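PDB 3HAZ: proline dehydrogenase from Bradyrhizobium japonicum USDA 110, which probably oxidises proline to glutamate in two steps, through an FAD-dependent proline dehydrogenase and an NAD-dependent L-glutamate gamma-semialdehyde dehydrogenase held in one chain. Local coordinates for residues T367-M371 / A496-I502; Q314-K318 / Y363-T367; E282-R286 / E351-A355. The contacts are given in a common frame with arbitrary orientation. Numbering follows the deposited sequence.

From the N terminus, the chain first reaches 282-286, the loop after strand 276-279, which contact 3 joins to helix 348-357 across 64 residues. Before that loop is closed, 314-318 leaves strand 309-314 and opens contact 2, which ends at 363-367; contacts 2 and 3 therefore cross, and Q314 NE2 lies 2.8 Å from E282 O where they meet. Contact 1 starts on the last residue of contact 2, the shared T367, and brings back 496-502 after a further 124 residues. Contacts 2 and 3 tie together loops and a helix of the FAD-binding proline dehydrogenase barrel, while contact 1 fastens the later connecting loop to it. Contacts 1 and 2 both touch FAD.

Contact 1. Residues T367-M371 / A496-I502; sequences TRKAM and AAAHPRI. With FAD (flavin-adenine dinucleotide), chain C; SO4 (sulfate ion), chain F.
The loop at T367-R368 runs into helix 369-384, with R368 at the N-cap position, and meets the irregular segment 496-502, which ends in a type I turn from H499 to I502. R368 and H499 mark the register, their CA atoms 5.2 Å apart. H499 N donates to T367 OG1 (3.0 Å, chi1 p), while T367 O accepts from FAD N6A (3.0 Å), so this residue ties the adenine edge to the later loop. A water accepts from T367 N and donates to A497 O, each 3.0 Å away. R368 (m, t, p) sends NH1 to A496 O (2.9 Å) and NE and NH2 to a sulfate, probably from the crystallisation liquor; NH2 also bonds A490 O. The sulfate further accepts from A370 N. T367 and K369 are FAD-binding residues: K369 NZ reaches FAD O2A at 2.9 Å and also forms a salt bridge with D373. H499 ND1 accepts from R501 N (2.9 Å). Helix 487-491 packs on R368 and M371, helix 18-28 on T367 and A497, and helix 348-357 on I502.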
loop_
_atom_site.group_PDB
_atom_site.type_symbol
_atom_site.label_atom_id
_atom_site.label_comp_id
_atom_site.label_asym_id
_atom_site.label_seq_id
_atom_site.Cartn_x
_atom_site.Cartn_y
_atom_site.Cartn_z
ATOM N N THR A 367 -21.779 -0.352 -24.142
ATOM C CA THR A 367 -21.418 -1.127 -22.959
ATOM C C THR A 367 -21.737 -0.404 -21.659
ATOM O O THR A 367 -21.579 -0.971 -20.578
ATOM C CB THR A 367 -19.938 -1.552 -22.968
ATOM O OG1 THR A 367 -19.117 -0.438 -23.335
ATOM C CG2 THR A 367 -19.716 -2.693 -23.958
ATOM N N ARG A 368 -22.164 0.852 -21.759
ATOM C CA ARG A 368 -22.728 1.534 -20.599
ATOM C C ARG A 368 -24.227 1.731 -20.792
ATOM O O ARG A 368 -24.673 2.177 -21.848
ATOM C CB ARG A 368 -22.032 2.874 -20.338
ATOM C CG ARG A 368 -20.653 2.727 -19.707
ATOM C CD ARG A 368 -20.102 4.066 -19.237
ATOM N NE ARG A 368 -20.912 4.651 -18.171
ATOM C CZ ARG A 368 -20.626 5.798 -17.561
ATOM N NH1 ARG A 368 -19.543 6.482 -17.910
ATOM N NH2 ARG A 368 -21.421 6.260 -16.605
ATOM N N LYS A 369 -24.993 1.403 -19.760
ATOM C CA LYS A 369 -26.449 1.429 -19.832
ATOM C C LYS A 369 -26.967 2.820 -20.204
ATOM O O LYS A 369 -27.922 2.955 -20.983
ATOM C CB LYS A 369 -27.042 0.951 -18.501
ATOM C CG LYS A 369 -28.477 0.412 -18.577
ATOM C CD LYS A 369 -29.499 1.533 -18.474
ATOM C CE LYS A 369 -30.909 0.986 -18.305
ATOM N NZ LYS A 369 -31.889 2.070 -18.022
ATOM N N ALA A 370 -26.324 3.851 -19.658
ATOM C CA ALA A 370 -26.706 5.234 -19.933
ATOM C C ALA A 370 -26.555 5.591 -21.409
ATOM O O ALA A 370 -27.274 6.450 -21.913
ATOM C CB ALA A 370 -25.896 6.202 -19.073
ATOM N N MET A 371 -25.609 4.949 -22.092
ATOM C CA MET A 371 -25.434 5.168 -23.526
ATOM C C MET A 371 -26.596 4.555 -24.316
ATOM O O MET A 371 -27.040 5.110 -25.325
ATOM C CB MET A 371 -24.089 4.611 -24.016
ATOM C CG MET A 371 -22.879 5.491 -23.691
ATOM S SD MET A 371 -22.941 7.109 -24.505
ATOM C CE MET A 371 -22.607 6.708 -26.224
ATOM N N ALA A 496 -15.843 8.849 -21.768
ATOM C CA ALA A 496 -16.350 7.956 -20.728
ATOM C C ALA A 496 -17.488 7.068 -21.243
ATOM O O ALA A 496 -18.151 6.380 -20.467
ATOM C CB ALA A 496 -16.813 8.761 -19.520
ATOM N N ALA A 497 -17.707 7.079 -22.552
ATOM C CA ALA A 497 -18.846 6.372 -23.135
ATOM C C ALA A 497 -18.779 4.860 -22.896
ATOM O O ALA A 497 -19.732 4.260 -22.396
ATOM C CB ALA A 497 -18.958 6.689 -24.621
ATOM N N ALA A 498 -17.651 4.253 -23.249
ATOM C CA ALA A 498 -17.450 2.818 -23.069
ATOM C C ALA A 498 -17.347 2.447 -21.593
ATOM O O ALA A 498 -16.899 3.247 -20.779
ATOM C CB ALA A 498 -16.200 2.372 -23.810
ATOM N N HIS A 499 -17.763 1.233 -21.245
ATOM C CA HIS A 499 -17.635 0.772 -19.867
ATOM C C HIS A 499 -16.171 0.499 -19.552
ATOM O O HIS A 499 -15.507 -0.237 -20.286
ATOM C CB HIS A 499 -18.453 -0.489 -19.621
ATOM C CG HIS A 499 -18.664 -0.790 -18.172
ATOM N ND1 HIS A 499 -17.640 -1.181 -17.337
ATOM C CD2 HIS A 499 -19.780 -0.752 -17.405
ATOM C CE1 HIS A 499 -18.115 -1.372 -16.120
ATOM N NE2 HIS A 499 -19.411 -1.119 -16.135
ATOM N N PRO A 500 -15.673 1.088 -18.451
ATOM C CA PRO A 500 -14.261 1.076 -18.050
ATOM C C PRO A 500 -13.790 -0.302 -17.618
ATOM O O PRO A 500 -12.587 -0.541 -17.579
ATOM C CB PRO A 500 -14.245 2.022 -16.843
ATOM C CG PRO A 500 -15.633 1.902 -16.286
ATOM C CD PRO A 500 -16.485 1.886 -17.514
ATOM N N ARG A 501 -14.719 -1.196 -17.295
ATOM C CA ARG A 501 -14.339 -2.527 -16.827
ATOM C C ARG A 501 -14.695 -3.653 -17.798
ATOM O O ARG A 501 -14.725 -4.819 -17.417
ATOM C CB ARG A 501 -14.913 -2.792 -15.432
ATOM C CG ARG A 501 -14.290 -1.913 -14.354
ATOM C CD ARG A 501 -14.868 -2.194 -12.973
ATOM N NE ARG A 501 -16.202 -1.622 -12.801
ATOM C CZ ARG A 501 -17.321 -2.336 -12.704
ATOM N NH1 ARG A 501 -18.489 -1.722 -12.551
ATOM N NH2 ARG A 501 -17.275 -3.661 -12.756
ATOM N N ILE A 502 -14.954 -3.299 -19.053
ATOM C CA ILE A 502 -15.168 -4.299 -20.096
ATOM C C ILE A 502 -14.146 -4.087 -21.200
ATOM O O ILE A 502 -14.250 -3.142 -21.984
ATOM C CB ILE A 502 -16.596 -4.242 -20.688
ATOM C CG1 ILE A 502 -17.643 -4.499 -19.602
ATOM C CG2 ILE A 502 -16.759 -5.272 -21.802
ATOM C CD1 ILE A 502 -19.081 -4.412 -20.112
HETATM P PA FAD C . -34.384 -0.428 -18.791
HETATM O O1A FAD C . -34.128 -0.988 -17.278
HETATM O O2A FAD C . -34.476 1.030 -18.844
HETATM O O5B FAD C . -33.143 -0.893 -19.733
HETATM C C5B FAD C . -32.795 -2.248 -19.737
HETATM C C4B FAD C . -31.824 -2.528 -20.892
HETATM O O4B FAD C . -30.714 -1.524 -21.208
HETATM C C3B FAD C . -31.525 -3.771 -21.478
HETATM O O3B FAD C . -32.591 -4.655 -21.778
HETATM C C2B FAD C . -30.461 -3.449 -22.496
HETATM O O2B FAD C . -30.866 -3.379 -23.850
HETATM C C1B FAD C . -29.768 -2.243 -21.971
HETATM N N9A FAD C . -28.599 -2.438 -21.133
HETATM C C8A FAD C . -28.524 -3.039 -19.881
HETATM N N7A FAD C . -27.227 -2.949 -19.454
HETATM C C5A FAD C . -26.492 -2.276 -20.458
HETATM C C6A FAD C . -25.044 -1.886 -20.566
HETATM N N6A FAD C . -24.106 -2.209 -19.498
HETATM N N1A FAD C . -24.607 -1.242 -21.627
HETATM C C2A FAD C . -25.493 -0.907 -22.670
HETATM N N3A FAD C . -26.884 -1.284 -22.567
HETATM C C4A FAD C . -27.338 -1.954 -21.459
HETATM N N1 FAD C . -35.634 -6.538 -27.623
HETATM C C2 FAD C . -35.000 -7.069 -28.720
HETATM O O2 FAD C . -33.629 -7.209 -28.711
HETATM N N3 FAD C . -35.772 -7.516 -29.845
HETATM C C4 FAD C . -37.134 -7.412 -29.831
HETATM O O4 FAD C . -37.881 -7.786 -30.955
HETATM C C4X FAD C . -37.800 -6.852 -28.687
HETATM N N5 FAD C . -39.290 -6.723 -28.659
HETATM C C5X FAD C . -39.928 -6.175 -27.520
HETATM C C6 FAD C . -41.394 -6.058 -27.492
HETATM C C7 FAD C . -42.028 -5.505 -26.356
HETATM C C7M FAD C . -43.545 -5.410 -26.330
HETATM C C8 FAD C . -41.224 -5.041 -25.201
HETATM C C8M FAD C . -41.887 -4.441 -23.950
HETATM C C9 FAD C . -39.824 -5.155 -25.232
HETATM C C9A FAD C . -39.155 -5.738 -26.409
HETATM N N10 FAD C . -37.695 -5.861 -26.447
HETATM C C10 FAD C . -37.053 -6.423 -27.613
HETATM C "C1'" FAD C . -36.817 -5.263 -25.391
HETATM C "C2'" FAD C . -36.420 -6.197 -24.220
HETATM O "O2'" FAD C . -37.266 -7.341 -24.198
HETATM C "C3'" FAD C . -36.456 -5.398 -22.907
HETATM O "O3'" FAD C . -37.802 -5.238 -22.472
HETATM C "C4'" FAD C . -35.791 -3.980 -23.036
HETATM O "O4'" FAD C . -34.555 -3.912 -23.658
HETATM C "C5'" FAD C . -35.803 -3.209 -21.689
HETATM O "O5'" FAD C . -35.741 -1.801 -21.858
HETATM P P FAD C . -36.485 -0.858 -20.715
HETATM O O1P FAD C . -36.406 0.742 -21.179
HETATM O O2P FAD C . -37.868 -1.311 -20.525
HETATM O O3P FAD C . -35.738 -1.171 -19.297
HETATM S S SO4 F . -24.023 3.535 -16.171
HETATM O O1 SO4 F . -23.737 4.855 -15.608
HETATM O O2 SO4 F . -22.778 2.832 -16.483
HETATM O O3 SO4 F . -24.780 2.766 -15.189
HETATM O O4 SO4 F . -24.799 3.709 -17.391
HETATM O O HOH W 1 -20.973 2.531 -24.453
HETATM O O HOH W 2 -15.779 -1.185 -23.303
#

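Contact 2. Residues Q314-K318 / Y363-T367; sequences QAYQK and YPVFT. With FAD (flavin-adenine dinucleotide), chain C.
Y316 (chi1 p) offers a ring face to V365, whose CG1 stands 3.7 Å from the ring centroid and 9° off its normal, a CH-pi contact. The backbones of 314-318, which begins with a type I turn from Q314 to Q317, and 363-367 are joined by a single beta bridge, Q317 with V365, their CA atoms 4.2 Å apart. F366 N donates to Y316 O and K318 N to P364 O, both at 3.0 Å. K318, m then extended, lays CG over the face of F366 (chi1 m), 4.2 Å from the centroid, and carries NZ to Y363 O at 2.8 Å; NZ also pairs with D18, and a water links it to V365 O. Q317 NE2 bonds Q314 OE1 (2.8 Å), and Q314 NE2 donates to FAD O2 at 2.6 Å. At the far end of the cofactor, T367 O accepts from FAD N6A (3.0 Å). The bridge thus joins two loops that follow a strand and a helix of the FAD-binding TIM-barrel domain and line its cofactor pocket at both the flavin and the adenine. Helix 348-357 packs against Y316 and V365, helix 369-384 against Y316 and F366, and helix 18-28 against K318 and F366.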
loop_
_atom_site.group_PDB
_atom_site.type_symbol
_atom_site.label_atom_id
_atom_site.label_comp_id
_atom_site.label_asym_id
_atom_site.label_seq_id
_atom_site.Cartn_x
_atom_site.Cartn_y
_atom_site.Cartn_z
ATOM N N GLN A 314 -33.355 -2.194 -32.349
ATOM C CA GLN A 314 -32.735 -2.166 -31.027
ATOM C C GLN A 314 -31.782 -0.976 -30.867
ATOM O O GLN A 314 -30.726 -0.910 -31.503
ATOM C CB GLN A 314 -31.971 -3.467 -30.776
ATOM C CG GLN A 314 -32.814 -4.738 -30.870
ATOM C CD GLN A 314 -32.031 -5.899 -31.472
ATOM O OE1 GLN A 314 -31.309 -5.724 -32.455
ATOM N NE2 GLN A 314 -32.171 -7.085 -30.885
ATOM N N ALA A 315 -32.156 -0.049 -29.996
ATOM C CA ALA A 315 -31.370 1.154 -29.777
ATOM C C ALA A 315 -30.055 0.883 -29.047
ATOM O O ALA A 315 -29.177 1.735 -29.030
ATOM C CB ALA A 315 -32.191 2.204 -29.029
ATOM N N TYR A 316 -29.911 -0.290 -28.434
ATOM C CA TYR A 316 -28.648 -0.574 -27.758
ATOM C C TYR A 316 -27.528 -0.872 -28.754
ATOM O O TYR A 316 -26.368 -0.978 -28.378
ATOM C CB TYR A 316 -28.783 -1.637 -26.651
ATOM C CG TYR A 316 -28.922 -3.097 -27.066
ATOM C CD1 TYR A 316 -29.156 -3.471 -28.390
ATOM C CD2 TYR A 316 -28.858 -4.104 -26.102
ATOM C CE1 TYR A 316 -29.295 -4.825 -28.742
ATOM C CE2 TYR A 316 -29.000 -5.447 -26.436
ATOM C CZ TYR A 316 -29.221 -5.804 -27.757
ATOM O OH TYR A 316 -29.361 -7.141 -28.076
ATOM N N GLN A 317 -27.888 -0.971 -30.031
ATOM C CA GLN A 317 -26.897 -1.161 -31.092
ATOM C C GLN A 317 -26.449 0.178 -31.656
ATOM O O GLN A 317 -27.262 1.075 -31.880
ATOM C CB GLN A 317 -27.457 -2.018 -32.225
ATOM C CG GLN A 317 -27.782 -3.449 -31.843
ATOM C CD GLN A 317 -27.661 -4.388 -33.027
ATOM O OE1 GLN A 317 -26.682 -4.337 -33.774
ATOM N NE2 GLN A 317 -28.645 -5.264 -33.196
ATOM N N LYS A 318 -25.150 0.304 -31.895
ATOM C CA LYS A 318 -24.608 1.514 -32.490
ATOM C C LYS A 318 -25.186 1.751 -33.888
ATOM O O LYS A 318 -25.281 2.892 -34.337
ATOM C CB LYS A 318 -23.078 1.442 -32.522
ATOM C CG LYS A 318 -22.465 1.091 -31.157
ATOM C CD LYS A 318 -20.956 0.868 -31.258
ATOM C CE LYS A 318 -20.347 0.568 -29.882
ATOM N NZ LYS A 318 -18.937 0.055 -29.982
ATOM N N TYR A 363 -17.502 -3.995 -29.905
ATOM C CA TYR A 363 -18.860 -4.445 -29.595
ATOM C C TYR A 363 -19.905 -3.706 -30.431
ATOM O O TYR A 363 -19.822 -2.489 -30.596
ATOM C CB TYR A 363 -19.160 -4.235 -28.107
ATOM C CG TYR A 363 -18.196 -4.956 -27.195
ATOM C CD1 TYR A 363 -17.173 -4.272 -26.535
ATOM C CD2 TYR A 363 -18.293 -6.329 -27.007
ATOM C CE1 TYR A 363 -16.277 -4.948 -25.699
ATOM C CE2 TYR A 363 -17.411 -7.006 -26.179
ATOM C CZ TYR A 363 -16.409 -6.319 -25.530
ATOM O OH TYR A 363 -15.553 -7.019 -24.711
ATOM N N PRO A 364 -20.900 -4.441 -30.960
ATOM C CA PRO A 364 -21.963 -3.819 -31.763
ATOM C C PRO A 364 -22.977 -3.082 -30.889
ATOM O O PRO A 364 -23.811 -2.325 -31.397
ATOM C CB PRO A 364 -22.627 -5.014 -32.453
ATOM C CG PRO A 364 -22.360 -6.180 -31.549
ATOM C CD PRO A 364 -21.031 -5.910 -30.887
ATOM N N VAL A 365 -22.906 -3.318 -29.584
ATOM C CA VAL A 365 -23.802 -2.673 -28.636
ATOM C C VAL A 365 -23.003 -1.732 -27.758
ATOM O O VAL A 365 -21.795 -1.906 -27.601
ATOM C CB VAL A 365 -24.493 -3.696 -27.713
ATOM C CG1 VAL A 365 -25.562 -4.485 -28.470
ATOM C CG2 VAL A 365 -23.457 -4.630 -27.083
ATOM N N PHE A 366 -23.673 -0.732 -27.192
ATOM C CA PHE A 366 -23.041 0.101 -26.177
ATOM C C PHE A 366 -22.749 -0.765 -24.952
ATOM O O PHE A 366 -23.385 -1.804 -24.753
ATOM C CB PHE A 366 -23.936 1.293 -25.824
ATOM C CG PHE A 366 -24.269 2.170 -27.012
ATOM C CD1 PHE A 366 -23.299 2.987 -27.584
ATOM C CD2 PHE A 366 -25.538 2.168 -27.558
ATOM C CE1 PHE A 366 -23.599 3.789 -28.678
ATOM C CE2 PHE A 366 -25.843 2.958 -28.655
ATOM C CZ PHE A 366 -24.872 3.771 -29.217
ATOM N N THR A 367 -21.779 -0.352 -24.142
ATOM C CA THR A 367 -21.418 -1.127 -22.959
ATOM C C THR A 367 -21.737 -0.404 -21.659
ATOM O O THR A 367 -21.579 -0.971 -20.578
ATOM C CB THR A 367 -19.938 -1.552 -22.968
ATOM O OG1 THR A 367 -19.117 -0.438 -23.335
ATOM C CG2 THR A 367 -19.716 -2.693 -23.958
HETATM P PA FAD C . -34.384 -0.428 -18.791
HETATM O O1A FAD C . -34.128 -0.988 -17.278
HETATM O O2A FAD C . -34.476 1.030 -18.844
HETATM O O5B FAD C . -33.143 -0.893 -19.733
HETATM C C5B FAD C . -32.795 -2.248 -19.737
HETATM C C4B FAD C . -31.824 -2.528 -20.892
HETATM O O4B FAD C . -30.714 -1.524 -21.208
HETATM C C3B FAD C . -31.525 -3.771 -21.478
HETATM O O3B FAD C . -32.591 -4.655 -21.778
HETATM C C2B FAD C . -30.461 -3.449 -22.496
HETATM O O2B FAD C . -30.866 -3.379 -23.850
HETATM C C1B FAD C . -29.768 -2.243 -21.971
HETATM N N9A FAD C . -28.599 -2.438 -21.133
HETATM C C8A FAD C . -28.524 -3.039 -19.881
HETATM N N7A FAD C . -27.227 -2.949 -19.454
HETATM C C5A FAD C . -26.492 -2.276 -20.458
HETATM C C6A FAD C . -25.044 -1.886 -20.566
HETATM N N6A FAD C . -24.106 -2.209 -19.498
HETATM N N1A FAD C . -24.607 -1.242 -21.627
HETATM C C2A FAD C . -25.493 -0.907 -22.670
HETATM N N3A FAD C . -26.884 -1.284 -22.567
HETATM C C4A FAD C . -27.338 -1.954 -21.459
HETATM N N1 FAD C . -35.634 -6.538 -27.623
HETATM C C2 FAD C . -35.000 -7.069 -28.720
HETATM O O2 FAD C . -33.629 -7.209 -28.711
HETATM N N3 FAD C . -35.772 -7.516 -29.845
HETATM C C4 FAD C . -37.134 -7.412 -29.831
HETATM O O4 FAD C . -37.881 -7.786 -30.955
HETATM C C4X FAD C . -37.800 -6.852 -28.687
HETATM N N5 FAD C . -39.290 -6.723 -28.659
HETATM C C5X FAD C . -39.928 -6.175 -27.520
HETATM C C6 FAD C . -41.394 -6.058 -27.492
HETATM C C7 FAD C . -42.028 -5.505 -26.356
HETATM C C7M FAD C . -43.545 -5.410 -26.330
HETATM C C8 FAD C . -41.224 -5.041 -25.201
HETATM C C8M FAD C . -41.887 -4.441 -23.950
HETATM C C9 FAD C . -39.824 -5.155 -25.232
HETATM C C9A FAD C . -39.155 -5.738 -26.409
HETATM N N10 FAD C . -37.695 -5.861 -26.447
HETATM C C10 FAD C . -37.053 -6.423 -27.613
HETATM C "C1'" FAD C . -36.817 -5.263 -25.391
HETATM C "C2'" FAD C . -36.420 -6.197 -24.220
HETATM O "O2'" FAD C . -37.266 -7.341 -24.198
HETATM C "C3'" FAD C . -36.456 -5.398 -22.907
HETATM O "O3'" FAD C . -37.802 -5.238 -22.472
HETATM C "C4'" FAD C . -35.791 -3.980 -23.036
HETATM O "O4'" FAD C . -34.555 -3.912 -23.658
HETATM C "C5'" FAD C . -35.803 -3.209 -21.689
HETATM O "O5'" FAD C . -35.741 -1.801 -21.858
HETATM P P FAD C . -36.485 -0.858 -20.715
HETATM O O1P FAD C . -36.406 0.742 -21.179
HETATM O O2P FAD C . -37.868 -1.311 -20.525
HETATM O O3P FAD C . -35.738 -1.171 -19.297
HETATM O O HOH W 3 -19.335 -0.612 -27.015
#

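Contact 3. Residues E282-R286 / E351-A355; sequences EEADR and EIKRA
Two side chains of helix 348-357, E351 and R354, one turn apart, reach across to the loop 282-286; the nearest CA atoms, those of A284 and E351, are 7.1 Å apart. E351, with chi1 and chi2 both m, brings OE1 to A284 N at 2.7 Å as acceptor of its hydrogen bond. A water bridges the same OE1 to E282 O, and another joins E351 OE2 to D285 N and R354 NH2. R354 (m, t, t) stretches toward the loop, its NH2 making a salt bridge with D285 OD2 at 2.9 Å, with D285 in chi1 p. The contact joins the loop after strand 276-279, which leads into helix 287-298, to helix 348-357, which follows strand 338-343 of the same TIM barrel, near the FAD pocket, to which W348 and Q314 belong. E283, chi1 m and chi2 p, lays CG over one face of the R354 guanidinium, while its OE1 is held by R286 NH1 in a 3.0 Å salt bridge within the loop. D285 OD2 has a second charged partner in R358. On the same helix, K353 NZ donates to G640 O of the second subunit.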
loop_
_atom_site.group_PDB
_atom_site.type_symbol
_atom_site.label_atom_id
_atom_site.label_comp_id
_atom_site.label_asym_id
_atom_site.label_seq_id
_atom_site.Cartn_x
_atom_site.Cartn_y
_atom_site.Cartn_z
ATOM N N GLU A 282 -33.395 -9.669 -33.408
ATOM C CA GLU A 282 -32.672 -10.690 -32.655
ATOM C C GLU A 282 -31.191 -10.324 -32.512
ATOM O O GLU A 282 -30.865 -9.155 -32.303
ATOM C CB GLU A 282 -32.896 -12.068 -33.301
ATOM C CG GLU A 282 -34.401 -12.384 -33.416
ATOM C CD GLU A 282 -34.712 -13.767 -33.959
ATOM O OE1 GLU A 282 -34.554 -14.758 -33.212
ATOM O OE2 GLU A 282 -35.149 -13.859 -35.124
ATOM N N GLU A 283 -30.294 -11.300 -32.623
ATOM C CA GLU A 283 -28.873 -11.020 -32.381
ATOM C C GLU A 283 -28.282 -10.088 -33.433
ATOM O O GLU A 283 -28.767 -10.016 -34.567
ATOM C CB GLU A 283 -28.060 -12.316 -32.313
ATOM C CG GLU A 283 -28.517 -13.293 -31.243
ATOM C CD GLU A 283 -29.686 -14.169 -31.693
ATOM O OE1 GLU A 283 -30.255 -13.928 -32.777
ATOM O OE2 GLU A 283 -30.034 -15.107 -30.956
ATOM N N ALA A 284 -27.215 -9.396 -33.057
ATOM C CA ALA A 284 -26.568 -8.436 -33.941
ATOM C C ALA A 284 -26.045 -9.068 -35.226
ATOM O O ALA A 284 -26.042 -8.423 -36.276
ATOM C CB ALA A 284 -25.439 -7.705 -33.208
ATOM N N ASP A 285 -25.598 -10.321 -35.153
ATOM C CA ASP A 285 -25.044 -10.962 -36.340
ATOM C C ASP A 285 -26.131 -11.359 -37.339
ATOM O O ASP A 285 -25.833 -11.773 -38.458
ATOM C CB ASP A 285 -24.109 -12.138 -35.995
ATOM C CG ASP A 285 -24.830 -13.310 -35.348
ATOM O OD1 ASP A 285 -26.068 -13.266 -35.206
ATOM O OD2 ASP A 285 -24.139 -14.283 -34.975
ATOM N N ARG A 286 -27.388 -11.203 -36.937
ATOM C CA ARG A 286 -28.513 -11.466 -37.832
ATOM C C ARG A 286 -29.182 -10.187 -38.349
ATOM O O ARG A 286 -30.126 -10.255 -39.138
ATOM C CB ARG A 286 -29.549 -12.355 -37.130
ATOM C CG ARG A 286 -29.105 -13.814 -36.960
ATOM C CD ARG A 286 -30.000 -14.543 -35.971
ATOM N NE ARG A 286 -30.068 -15.982 -36.228
ATOM C CZ ARG A 286 -30.569 -16.865 -35.370
ATOM N NH1 ARG A 286 -31.033 -16.455 -34.191
ATOM N NH2 ARG A 286 -30.606 -18.158 -35.682
ATOM N N GLU A 351 -24.299 -10.482 -26.783
ATOM C CA GLU A 351 -23.454 -9.737 -27.709
ATOM C C GLU A 351 -22.047 -9.538 -27.150
ATOM O O GLU A 351 -21.068 -9.605 -27.887
ATOM C CB GLU A 351 -24.081 -8.386 -28.066
ATOM C CG GLU A 351 -25.482 -8.478 -28.662
ATOM C CD GLU A 351 -25.544 -9.287 -29.947
ATOM O OE1 GLU A 351 -26.668 -9.497 -30.455
ATOM O OE2 GLU A 351 -24.481 -9.714 -30.449
ATOM N N ILE A 352 -21.943 -9.299 -25.845
ATOM C CA ILE A 352 -20.636 -9.107 -25.231
ATOM C C ILE A 352 -19.834 -10.401 -25.342
ATOM O O ILE A 352 -18.691 -10.398 -25.785
ATOM C CB ILE A 352 -20.740 -8.687 -23.738
ATOM C CG1 ILE A 352 -21.525 -7.380 -23.596
ATOM C CG2 ILE A 352 -19.342 -8.551 -23.107
ATOM C CD1 ILE A 352 -21.036 -6.266 -24.493
ATOM N N LYS A 353 -20.449 -11.509 -24.941
ATOM C CA LYS A 353 -19.759 -12.791 -24.929
ATOM C C LYS A 353 -19.310 -13.160 -26.334
ATOM O O LYS A 353 -18.155 -13.534 -26.549
ATOM C CB LYS A 353 -20.654 -13.892 -24.341
ATOM C CG LYS A 353 -19.955 -15.251 -24.188
ATOM C CD LYS A 353 -20.806 -16.215 -23.375
ATOM C CE LYS A 353 -20.111 -17.563 -23.203
ATOM N NZ LYS A 353 -20.994 -18.541 -22.493
ATOM N N ARG A 354 -20.220 -13.032 -27.297
ATOM C CA ARG A 354 -19.913 -13.416 -28.668
ATOM C C ARG A 354 -18.737 -12.633 -29.242
ATOM O O ARG A 354 -17.857 -13.201 -29.887
ATOM C CB ARG A 354 -21.135 -13.235 -29.568
ATOM C CG ARG A 354 -22.172 -14.334 -29.438
ATOM C CD ARG A 354 -23.380 -14.002 -30.286
ATOM N NE ARG A 354 -24.336 -15.101 -30.344
ATOM C CZ ARG A 354 -25.244 -15.234 -31.302
ATOM N NH1 ARG A 354 -26.077 -16.268 -31.293
ATOM N NH2 ARG A 354 -25.313 -14.330 -32.273
ATOM N N ALA A 355 -18.744 -11.322 -29.039
ATOM C CA ALA A 355 -17.708 -10.483 -29.620
ATOM C C ALA A 355 -16.344 -10.839 -29.018
ATOM O O ALA A 355 -15.333 -10.823 -29.711
ATOM C CB ALA A 355 -18.037 -9.004 -29.421
HETATM O O HOH W 4 -28.960 -7.847 -30.613
HETATM O O HOH W 5 -24.484 -11.443 -32.711
HETATM O O HOH W 6 -27.245 -15.641 -34.139
#